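Local atomic coordinates of amine Dehydrogenase (Pseudomonas putida, PDB entry 1JMX), a protein that binds two c-type haems covalently in its haem-binding region and probably transfers electrons as part of an amine dehydrogenase. Residues R79-R84 / S105-A110. Residues are numbered along the deposited sequence; the frame is centred on the assembly and turned at random.
With HEC (heme c), chain E.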
ATOM      1  N   ARG A  79       6.579 -16.007   9.031  1.00 11.10           N
ATOM      2  CA  ARG A  79       5.933 -16.923   8.104  1.00 11.14           C
ATOM      3  C   ARG A  79       4.531 -16.475   7.675  1.00 10.46           C
ATOM      4  O   ARG A  79       4.016 -16.943   6.664  1.00 10.65           O
ATOM      5  CB  ARG A  79       5.912 -18.345   8.676  1.00 11.39           C
ATOM      6  CG  ARG A  79       7.306 -18.942   8.889  1.00 10.06           C
ATOM      7  CD  ARG A  79       7.253 -20.448   9.139  1.00  9.25           C
ATOM      8  NE  ARG A  79       6.655 -21.160   8.012  1.00  9.33           N
ATOM      9  CZ  ARG A  79       7.312 -21.506   6.909  1.00 11.89           C
ATOM     10  NH1 ARG A  79       8.600 -21.226   6.784  1.00 12.41           N
ATOM     11  NH2 ARG A  79       6.668 -22.065   5.897  1.00 11.67           N
ATOM     12  N   TYR A  80       3.939 -15.549   8.426  1.00 11.08           N
ATOM     13  CA  TYR A  80       2.609 -15.026   8.114  1.00 10.63           C
ATOM     14  C   TYR A  80       2.541 -14.372   6.739  1.00 11.27           C
ATOM     15  O   TYR A  80       1.473 -14.306   6.133  1.00 12.03           O
ATOM     16  CB  TYR A  80       2.144 -14.020   9.176  1.00 10.81           C
ATOM     17  CG  TYR A  80       3.052 -12.820   9.371  1.00 10.74           C
ATOM     18  CD1 TYR A  80       4.024 -12.821  10.370  1.00 11.71           C
ATOM     19  CD2 TYR A  80       2.949 -11.688   8.555  1.00 11.77           C
ATOM     20  CE1 TYR A  80       4.875 -11.736  10.555  1.00 12.24           C
ATOM     21  CE2 TYR A  80       3.801 -10.585   8.731  1.00 11.64           C
ATOM     22  CZ  TYR A  80       4.761 -10.624   9.733  1.00 13.08           C
ATOM     23  OH  TYR A  80       5.622  -9.571   9.921  1.00 13.70           O
ATOM     24  N   ALA A  81       3.683 -13.881   6.256  1.00 12.17           N
ATOM     25  CA  ALA A  81       3.764 -13.231   4.942  1.00 12.15           C
ATOM     26  C   ALA A  81       3.533 -14.237   3.814  1.00 11.09           C
ATOM     27  O   ALA A  81       2.771 -13.968   2.886  1.00 10.80           O
ATOM     28  CB  ALA A  81       5.118 -12.529   4.773  1.00 10.54           C
ATOM     29  N   MET A  82       4.188 -15.395   3.909  1.00 11.76           N
ATOM     30  CA  MET A  82       4.041 -16.454   2.908  1.00 12.89           C
ATOM     31  C   MET A  82       2.661 -17.093   3.050  1.00 13.28           C
ATOM     32  O   MET A  82       2.082 -17.565   2.073  1.00 12.78           O
ATOM     33  CB  MET A  82       5.117 -17.530   3.082  1.00 11.40           C
ATOM     34  CG  MET A  82       6.541 -17.057   2.835  1.00 12.43           C
ATOM     35  SD  MET A  82       7.780 -18.336   3.163  1.00 13.67           S
ATOM     36  CE  MET A  82       7.919 -18.190   4.926  1.00  8.88           C
ATOM     37  N   GLU A  83       2.145 -17.088   4.276  1.00 13.12           N
ATOM     38  CA  GLU A  83       0.842 -17.657   4.584  1.00 11.90           C
ATOM     39  C   GLU A  83      -0.292 -16.697   4.259  1.00 12.14           C
ATOM     40  O   GLU A  83      -1.456 -16.990   4.508  1.00 12.18           O
ATOM     41  CB  GLU A  83       0.801 -18.101   6.047  1.00 12.97           C
ATOM     42  CG  GLU A  83       1.773 -19.249   6.342  1.00 14.23           C
ATOM     43  CD  GLU A  83       1.925 -19.552   7.823  1.00 15.67           C
ATOM     44  OE1 GLU A  83       1.426 -18.769   8.653  1.00 16.93           O
ATOM     45  OE2 GLU A  83       2.566 -20.563   8.165  1.00 13.94           O
ATOM     46  N   ARG A  84       0.063 -15.548   3.691  1.00 12.27           N
ATOM     47  CA  ARG A  84      -0.901 -14.537   3.276  1.00 12.79           C
ATOM     48  C   ARG A  84      -1.840 -14.047   4.368  1.00 12.20           C
ATOM     49  O   ARG A  84      -3.028 -13.834   4.128  1.00 13.33           O
ATOM     50  CB  ARG A  84      -1.716 -15.031   2.071  1.00 13.81           C
ATOM     51  CG  ARG A  84      -0.884 -15.418   0.847  1.00 16.76           C
ATOM     52  CD  ARG A  84      -0.103 -14.235   0.297  1.00 16.20           C
ATOM     53  NE  ARG A  84      -0.979 -13.200  -0.242  1.00 17.35           N
ATOM     54  CZ  ARG A  84      -0.564 -11.995  -0.622  1.00 18.22           C
ATOM     55  NH1 ARG A  84       0.717 -11.662  -0.524  1.00 18.03           N
ATOM     56  NH2 ARG A  84      -1.429 -11.122  -1.112  1.00 18.70           N
ATOM     57  N   SER A 105       5.275  -4.807   3.608  1.00  9.36           N
ATOM     58  CA  SER A 105       5.532  -5.325   4.945  1.00  9.98           C
ATOM     59  C   SER A 105       7.017  -5.372   5.290  1.00 10.05           C
ATOM     60  O   SER A 105       7.867  -5.397   4.407  1.00 10.34           O
ATOM     61  CB  SER A 105       4.952  -6.737   5.072  1.00  9.39           C
ATOM     62  OG  SER A 105       5.711  -7.666   4.321  1.00  9.15           O
ATOM     63  N   GLY A 106       7.318  -5.364   6.583  1.00  9.82           N
ATOM     64  CA  GLY A 106       8.687  -5.471   7.038  1.00  8.31           C
ATOM     65  C   GLY A 106       9.113  -6.929   6.953  1.00  8.97           C
ATOM     66  O   GLY A 106      10.299  -7.230   7.010  1.00  9.73           O
ATOM     67  N   ALA A 107       8.138  -7.834   6.834  1.00  8.52           N
ATOM     68  CA  ALA A 107       8.400  -9.270   6.727  1.00  7.73           C
ATOM     69  C   ALA A 107       9.061  -9.613   5.395  1.00  7.77           C
ATOM     70  O   ALA A 107       9.829 -10.564   5.315  1.00  7.75           O
ATOM     71  CB  ALA A 107       7.118 -10.062   6.890  1.00  6.30           C
ATOM     72  N   ARG A 108       8.743  -8.842   4.355  1.00  8.40           N
ATOM     73  CA  ARG A 108       9.312  -9.030   3.020  1.00  8.81           C
ATOM     74  C   ARG A 108      10.831  -8.830   3.089  1.00  9.98           C
ATOM     75  O   ARG A 108      11.592  -9.466   2.367  1.00 10.96           O
ATOM     76  CB  ARG A 108       8.691  -8.029   2.041  1.00  7.58           C
ATOM     77  CG  ARG A 108       9.243  -8.103   0.631  1.00  9.65           C
ATOM     78  CD  ARG A 108       8.710  -6.998  -0.259  1.00  7.21           C
ATOM     79  NE  ARG A 108       7.301  -7.173  -0.585  1.00  6.58           N
ATOM     80  CZ  ARG A 108       6.645  -6.447  -1.484  1.00  6.96           C
ATOM     81  NH1 ARG A 108       7.269  -5.493  -2.153  1.00  7.05           N
ATOM     82  NH2 ARG A 108       5.360  -6.660  -1.704  1.00  6.42           N
ATOM     83  N   VAL A 109      11.253  -7.961   3.998  1.00 11.05           N
ATOM     84  CA  VAL A 109      12.655  -7.652   4.221  1.00 11.14           C
ATOM     85  C   VAL A 109      13.315  -8.772   5.030  1.00 12.50           C
ATOM     86  O   VAL A 109      14.378  -9.267   4.661  1.00 13.78           O
ATOM     87  CB  VAL A 109      12.790  -6.322   5.000  1.00 10.81           C
ATOM     88  CG1 VAL A 109      14.245  -6.007   5.283  1.00 11.27           C
ATOM     89  CG2 VAL A 109      12.131  -5.194   4.234  1.00 10.39           C
ATOM     90  N   ALA A 110      12.669  -9.166   6.128  1.00 11.61           N
ATOM     91  CA  ALA A 110      13.168 -10.210   7.023  1.00  9.47           C
ATOM     92  C   ALA A 110      13.205 -11.608   6.404  1.00  9.77           C
ATOM     93  O   ALA A 110      13.871 -12.498   6.924  1.00 10.10           O
ATOM     94  CB  ALA A 110      12.359 -10.222   8.308  1.00 10.74           C
TER
HETATM   95 FE   HEC E1001      11.009  -2.285  -0.787  1.00 10.57          FE
HETATM   96  CHA HEC E1001      10.494  -4.629  -3.112  1.00 10.63           C
HETATM   97  CHB HEC E1001      13.372  -4.253   0.606  1.00  9.83           C
HETATM   98  CHC HEC E1001      11.680   0.144   1.476  1.00  9.09           C
HETATM   99  CHD HEC E1001       8.627  -0.296  -2.247  1.00  8.43           C
HETATM  100  NA  HEC E1001      11.746  -4.059  -1.154  1.00 10.74           N
HETATM  101  C1A HEC E1001      11.417  -4.908  -2.159  1.00 10.05           C
HETATM  102  C2A HEC E1001      12.172  -6.128  -2.103  1.00 11.18           C
HETATM  103  C3A HEC E1001      12.972  -6.025  -1.043  1.00 11.62           C
HETATM  104  C4A HEC E1001      12.717  -4.734  -0.465  1.00 10.97           C
HETATM  105  CMA HEC E1001      13.972  -7.059  -0.557  1.00 14.88           C
HETATM  106  CAA HEC E1001      12.067  -7.274  -3.084  1.00 13.26           C
HETATM  107  CBA HEC E1001      13.408  -7.276  -3.817  1.00 17.23           C
HETATM  108  CGA HEC E1001      13.589  -8.312  -4.897  1.00 19.05           C
HETATM  109  O1A HEC E1001      12.700  -9.098  -5.177  1.00 27.89           O
HETATM  110  O2A HEC E1001      14.650  -8.323  -5.483  1.00 27.15           O
HETATM  111  NB  HEC E1001      12.241  -2.096   0.710  1.00 10.16           N
HETATM  112  C1B HEC E1001      13.179  -3.021   1.169  1.00  9.93           C
HETATM  113  C2B HEC E1001      13.955  -2.554   2.268  1.00  8.63           C
HETATM  114  C3B HEC E1001      13.504  -1.291   2.509  1.00  9.72           C
HETATM  115  C4B HEC E1001      12.421  -1.020   1.556  1.00  8.88           C
HETATM  116  CMB HEC E1001      15.078  -3.323   2.992  1.00  9.77           C
HETATM  117  CAB HEC E1001      14.094  -0.394   3.588  1.00 10.90           C
HETATM  118  CBB HEC E1001      15.007   0.728   3.087  1.00 12.58           C
HETATM  119  NC  HEC E1001      10.283  -0.479  -0.443  1.00 10.31           N
HETATM  120  C1C HEC E1001      10.672   0.394   0.550  1.00  9.19           C
HETATM  121  C2C HEC E1001       9.917   1.613   0.513  1.00  8.77           C
HETATM  122  C3C HEC E1001       9.059   1.499  -0.503  1.00  9.58           C
HETATM  123  C4C HEC E1001       9.291   0.200  -1.124  1.00  9.19           C
HETATM  124  CMC HEC E1001      10.091   2.791   1.475  1.00  8.10           C
HETATM  125  CAC HEC E1001       7.975   2.516  -0.785  1.00 10.74           C
HETATM  126  CBC HEC E1001       8.245   3.698  -1.696  1.00  9.76           C
HETATM  127  ND  HEC E1001       9.818  -2.421  -2.346  1.00 10.09           N
HETATM  128  C1D HEC E1001       8.887  -1.525  -2.831  1.00  9.73           C
HETATM  129  C2D HEC E1001       8.231  -2.035  -4.039  1.00  8.62           C
HETATM  130  C3D HEC E1001       8.811  -3.272  -4.243  1.00 11.55           C
HETATM  131  C4D HEC E1001       9.744  -3.471  -3.206  1.00 11.08           C
HETATM  132  CMD HEC E1001       7.157  -1.327  -4.859  1.00  7.02           C
HETATM  133  CAD HEC E1001       8.601  -4.335  -5.327  1.00 13.12           C
HETATM  134  CBD HEC E1001       7.536  -4.093  -6.343  1.00 19.88           C
HETATM  135  CGD HEC E1001       6.261  -4.758  -5.945  1.00 17.03           C
HETATM  136  O1D HEC E1001       6.058  -4.985  -4.730  1.00 18.53           O
HETATM  137  O2D HEC E1001       5.442  -5.065  -6.840  1.00 21.34           O
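Ala107 meets Tyr80 and Ala81 with its methyl group, and these two touches carry most of the contact. The segment 105-110 begins with Ser105. Its OG accepts from Arg108 N (3.3 Å), a capping bond for the turn that leads into helix 107-110. Ala107 then turns its CB to the other segment. Ala81 CB lies 3.8 Å from Ala107 CB, methyl against methyl. Tyr80 reaches the same methyl with the hydroxyl end of its ring, Tyr80 OH being 3.4 Å and Tyr80 CZ 3.7 Å from Ala107 CB. The approach to the ring is oblique. Tyr80 CG sits between the backbone N and the carbonyl carbon (chi1 58°), and this brings the hydroxyl end of the ring to the alanine methyl. Gly106 N donates to Glu90 OE1, while Tyr80 OH and Ala107 N both bond to Glu90 OE2, so one carboxylate ties the two segments together. Arg108 leaves the contact and runs to the second haem c. Its chain is extended up to CD and bends at chi3 (-71°). Arg108 NH1 donates to propionate oxygen O1D of the haem at 2.9 Å, with an N-H...O angle of 143°. That oxygen lies at the edge of the guanidinium. The C-terminal residues are held too, Leu493 O by Arg108 NH2 and Pro494 O by Ser105 OG. A leucine in place of Arg108 would probably cost O1D this N-H donor and its nearby positive charge, and leave the Leu493 carbonyl without this donor. Val109 adds an apolar touch, with CG1 3.6 Å from haem methyl CMB. The short helix 107-110 thus has the haem on one flank and 79-84 on another. The latter segment, in the loop between helices 54-67 and 94-100, rests in turn on barrel strands 237-244, 247-256 and 259-266, joining the cytochrome part to the beta barrel.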